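Local coordinates for protein light Chain (Clostridium botulinum, PDB 6BVD) that probably cleaves a neuronal SNARE protein as the zinc-dependent metalloendopeptidase of botulinum neurotoxin type HA, at residues Pro15-Asp18 / Asn19-Ile22; Val422-Arg425 / Val426-Leu429. All blocks are in the same frame, centred on the assembly; numbering follows the deposited sequence.

Contact 1 of 2, residues Pro15-Asp18 / Asn19-Ile22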
loop_
_atom_site.group_PDB
_atom_site.type_symbol
_atom_site.label_atom_id
_atom_site.label_comp_id
_atom_site.label_asym_id
_atom_site.label_seq_id
_atom_site.Cartn_x
_atom_site.Cartn_y
_atom_site.Cartn_z
ATOM N N PRO A 15 14.487 -11.445 14.664
ATOM C CA PRO A 15 15.451 -11.296 15.769
ATOM C C PRO A 15 15.742 -9.837 16.101
ATOM O O PRO A 15 15.537 -8.973 15.251
ATOM C CB PRO A 15 16.717 -12.003 15.241
ATOM C CG PRO A 15 16.609 -11.965 13.797
ATOM C CD PRO A 15 15.100 -11.988 13.442
ATOM N N VAL A 16 16.187 -9.565 17.325
ATOM C CA VAL A 16 16.650 -8.229 17.719
ATOM C C VAL A 16 17.745 -7.745 16.767
ATOM O O VAL A 16 18.559 -8.553 16.305
ATOM C CB VAL A 16 17.150 -8.247 19.187
ATOM C CG1 VAL A 16 17.956 -6.959 19.555
ATOM C CG2 VAL A 16 15.962 -8.444 20.098
ATOM N N ASN A 17 17.757 -6.457 16.427
ATOM C CA ASN A 17 18.709 -5.996 15.401
ATOM C C ASN A 17 19.327 -4.644 15.742
ATOM O O ASN A 17 19.945 -4.017 14.890
ATOM C CB ASN A 17 18.017 -5.942 14.009
ATOM C CG ASN A 17 16.795 -4.995 13.989
ATOM O OD1 ASN A 17 16.807 -3.977 14.647
ATOM N ND2 ASN A 17 15.773 -5.312 13.159
ATOM N N ASP A 18 19.154 -4.205 16.991
ATOM C CA ASP A 18 19.712 -2.945 17.498
ATOM C C ASP A 18 19.311 -1.710 16.695
ATOM O O ASP A 18 20.018 -0.713 16.702
ATOM C CB ASP A 18 21.250 -3.005 17.535
ATOM C CG ASP A 18 21.774 -4.072 18.471
ATOM O OD1 ASP A 18 20.974 -4.645 19.231
ATOM O OD2 ASP A 18 23.002 -4.337 18.446
ATOM N N ASN A 19 18.204 -1.785 15.958
ATOM C CA ASN A 19 17.782 -0.670 15.125
ATOM C C ASN A 19 16.252 -0.555 15.173
ATOM O O ASN A 19 15.732 0.344 15.828
ATOM C CB ASN A 19 18.287 -0.824 13.678
ATOM C CG ASN A 19 17.763 0.267 12.764
ATOM O OD1 ASN A 19 17.514 1.391 13.199
ATOM N ND2 ASN A 19 17.585 -0.063 11.486
ATOM N N THR A 20 15.548 -1.482 14.523
ATOM C CA THR A 20 14.076 -1.434 14.572
ATOM C C THR A 20 13.460 -2.397 15.569
ATOM O O THR A 20 12.249 -2.318 15.851
ATOM C CB THR A 20 13.451 -1.694 13.171
ATOM O OG1 THR A 20 13.964 -2.906 12.595
ATOM C CG2 THR A 20 13.792 -0.554 12.254
ATOM N N ILE A 21 14.278 -3.321 16.097
ATOM C CA ILE A 21 13.784 -4.284 17.066
ATOM C C ILE A 21 14.778 -4.485 18.189
ATOM O O ILE A 21 15.855 -5.066 17.949
ATOM C CB ILE A 21 13.524 -5.642 16.448
ATOM C CG1 ILE A 21 12.542 -5.539 15.269
ATOM C CG2 ILE A 21 12.952 -6.578 17.475
ATOM C CD1 ILE A 21 12.303 -6.865 14.654
ATOM N N ILE A 22 14.393 -4.028 19.379
ATOM C CA ILE A 22 15.221 -4.133 20.600
ATOM C C ILE A 22 14.325 -4.455 21.783
ATOM O O ILE A 22 13.108 -4.412 21.672
ATOM C CB ILE A 22 15.995 -2.842 20.928
ATOM C CG1 ILE A 22 15.005 -1.714 21.194
ATOM C CG2 ILE A 22 16.943 -2.435 19.825
ATOM C CD1 ILE A 22 15.664 -0.395 21.319
#

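Contact 2 of 2, residues Val422-Arg425 / Val426-Leu429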
loop_
_atom_site.group_PDB
_atom_site.type_symbol
_atom_site.label_atom_id
_atom_site.label_comp_id
_atom_site.label_asym_id
_atom_site.label_seq_id
_atom_site.Cartn_x
_atom_site.Cartn_y
_atom_site.Cartn_z
ATOM N N VAL A 422 -26.248 -14.619 8.300
ATOM C CA VAL A 422 -25.695 -13.703 7.315
ATOM C C VAL A 422 -24.385 -13.136 7.851
ATOM O O VAL A 422 -24.396 -12.353 8.799
ATOM C CB VAL A 422 -26.657 -12.550 7.003
ATOM C CG1 VAL A 422 -26.091 -11.689 5.890
ATOM C CG2 VAL A 422 -28.032 -13.086 6.626
ATOM N N VAL A 423 -23.261 -13.542 7.265
ATOM C CA VAL A 423 -21.957 -13.087 7.750
ATOM C C VAL A 423 -21.458 -11.856 7.000
ATOM O O VAL A 423 -21.579 -11.774 5.774
ATOM C CB VAL A 423 -20.867 -14.191 7.626
ATOM C CG1 VAL A 423 -19.714 -13.909 8.584
ATOM C CG2 VAL A 423 -21.448 -15.565 7.897
ATOM N N SER A 424 -20.879 -10.912 7.739
ATOM C CA SER A 424 -20.136 -9.813 7.128
ATOM C C SER A 424 -18.634 -10.021 7.271
ATOM O O SER A 424 -18.158 -10.485 8.311
ATOM C CB SER A 424 -20.517 -8.478 7.750
ATOM O OG SER A 424 -19.676 -7.460 7.255
ATOM N N ARG A 425 -17.890 -9.651 6.236
ATOM C CA ARG A 425 -16.442 -9.745 6.297
ATOM C C ARG A 425 -15.871 -8.381 6.692
ATOM O O ARG A 425 -14.657 -8.209 6.844
ATOM C CB ARG A 425 -15.884 -10.230 4.951
ATOM C CG ARG A 425 -16.054 -11.731 4.711
ATOM C CD ARG A 425 -15.157 -12.230 3.583
ATOM N NE ARG A 425 -13.812 -12.472 4.096
ATOM C CZ ARG A 425 -12.712 -11.888 3.626
ATOM N NH1 ARG A 425 -12.797 -11.049 2.597
ATOM N NH2 ARG A 425 -11.527 -12.161 4.164
ATOM N N VAL A 426 -16.758 -7.413 6.901
ATOM C CA VAL A 426 -16.322 -6.100 7.334
ATOM C C VAL A 426 -16.347 -5.990 8.856
ATOM O O VAL A 426 -15.358 -5.587 9.458
ATOM C CB VAL A 426 -17.195 -4.977 6.744
ATOM C CG1 VAL A 426 -16.650 -3.630 7.168
ATOM C CG2 VAL A 426 -17.264 -5.066 5.211
ATOM N N VAL A 427 -17.499 -6.315 9.452
ATOM C CA VAL A 427 -17.739 -6.250 10.895
ATOM C C VAL A 427 -18.433 -7.489 11.470
ATOM O O VAL A 427 -19.211 -8.147 10.776
ATOM C CB VAL A 427 -18.611 -5.019 11.256
ATOM C CG1 VAL A 427 -17.914 -3.747 10.887
ATOM C CG2 VAL A 427 -20.009 -5.100 10.570
ATOM N N ARG A 428 -18.159 -7.798 12.742
ATOM C CA ARG A 428 -18.960 -8.757 13.515
ATOM C C ARG A 428 -19.441 -8.109 14.803
ATOM O O ARG A 428 -18.638 -7.599 15.580
ATOM C CB ARG A 428 -18.174 -10.021 13.861
ATOM C CG ARG A 428 -17.794 -10.877 12.686
ATOM C CD ARG A 428 -17.043 -12.099 13.168
ATOM N NE ARG A 428 -16.249 -12.710 12.105
ATOM C CZ ARG A 428 -15.142 -13.411 12.332
ATOM N NH1 ARG A 428 -14.717 -13.573 13.582
ATOM N NH2 ARG A 428 -14.459 -13.942 11.320
ATOM N N LEU A 429 -20.748 -8.123 15.037
ATOM C CA LEU A 429 -21.284 -7.563 16.274
ATOM C C LEU A 429 -20.809 -8.416 17.457
ATOM O O LEU A 429 -20.915 -9.634 17.412
ATOM C CB LEU A 429 -22.825 -7.488 16.210
ATOM C CG LEU A 429 -23.551 -6.950 17.439
ATOM C CD1 LEU A 429 -23.124 -5.525 17.738
ATOM C CD2 LEU A 429 -25.078 -7.004 17.247
HETATM O O HOH W 1 -12.984 -6.677 8.698
#

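Contact 1 of 2, residues Pro15-Asp18 / Asn19-Ile22
N17 turns its amide back over T20 and I21 through a chi1 of 59°, with CG lodged between its own backbone N and carbonyl carbon, and T20 takes a similar torsion (53°) that presents OG1 to that amide. N17 OD1 gathers the peptide N-H groups of N19, I21 and, weakly, T20. N19 N reaches N17 OD1 at 2.9 Å within the plane of the side-chain carbonyl, whereas I21 N, 3.0 Å from N17 OD1, donates from above that plane. At the other end of the amide, N17 ND2 donates to T20 OG1 across 3.1 Å, slightly tilted from the amide plane, so both ends of the group are held and its rotation is fixed. The backbone closes the loop with N17 N to I21 O at 2.8 Å. V16 CG1 lies beside the same acceptor, 3.3 Å from I21 O, and I22 CG2 packs against D18 CA at 3.7 Å. The D18 carboxylate instead accepts from A144 N, while P15 packs on A397 of the second subunit. This is an Asx turn, elaborated by further bonds, leading into strand 21-24 of the mixed beta sheet.

Contact 2 of 2, residues Val422-Arg425 / Val426-Leu429
S424 and V426 form an ST turn, in which a serine hydroxyl accepts the N-H two residues further on, here just ahead of strand 428-429 at the edge of the five-stranded antiparallel sheet. Its hydrogen bonds share a single acceptor: S424 OG takes V426 N at 2.9 Å and V427 N at 3.3 Å, the latter longer but nearly straight (169°). With OG anti to the S424 backbone N (chi1 173°), the hydroxyl oxygen faces both N-H groups, so two successive N-H groups of the bend are satisfied by one side chain. Van der Waals contacts add a little. S424 CB approaches V427 O to 3.3 Å, V426 CB lies 3.5 Å from S424 OG, and the V427 side chain only brushes the hydroxyl and instead packs on F376 and L378. The salt bridge of R425 points out of the bend: its chain, bent at chi3, sends the guanidinium to D383, with NH2 of R425 paired to OD2 of D383. D383 adjoins the calcium ligand D384, and the R425 side chain lies about 13 Å from the calcium ion. A single water bridges the two successive carbonyls of the turn, donating to both, 2.9 Å from R425 O and 2.7 Å from V426 O.

The two contacts follow one another along the chain, neither nested nor crossed. Near the N terminus, contact 1 closes its loop on I21, the first residue of strand 21-24, which runs between strands 138-142 and 36-40 in the mixed sheet; backbone bonds of T20 and I22 to Q40 and A38 carry the chain into it. Almost the whole protease, including the zinc-binding H228, H232 and E266, then intervenes. Contact 2 comes at the far end, where the chain leaves helix 411-419 and bends into strand 428-429, paired with strand 373-377. The two bends do not touch: their centres are about 37 Å apart and their nearest atoms about 27 Å. They lead into different sheets.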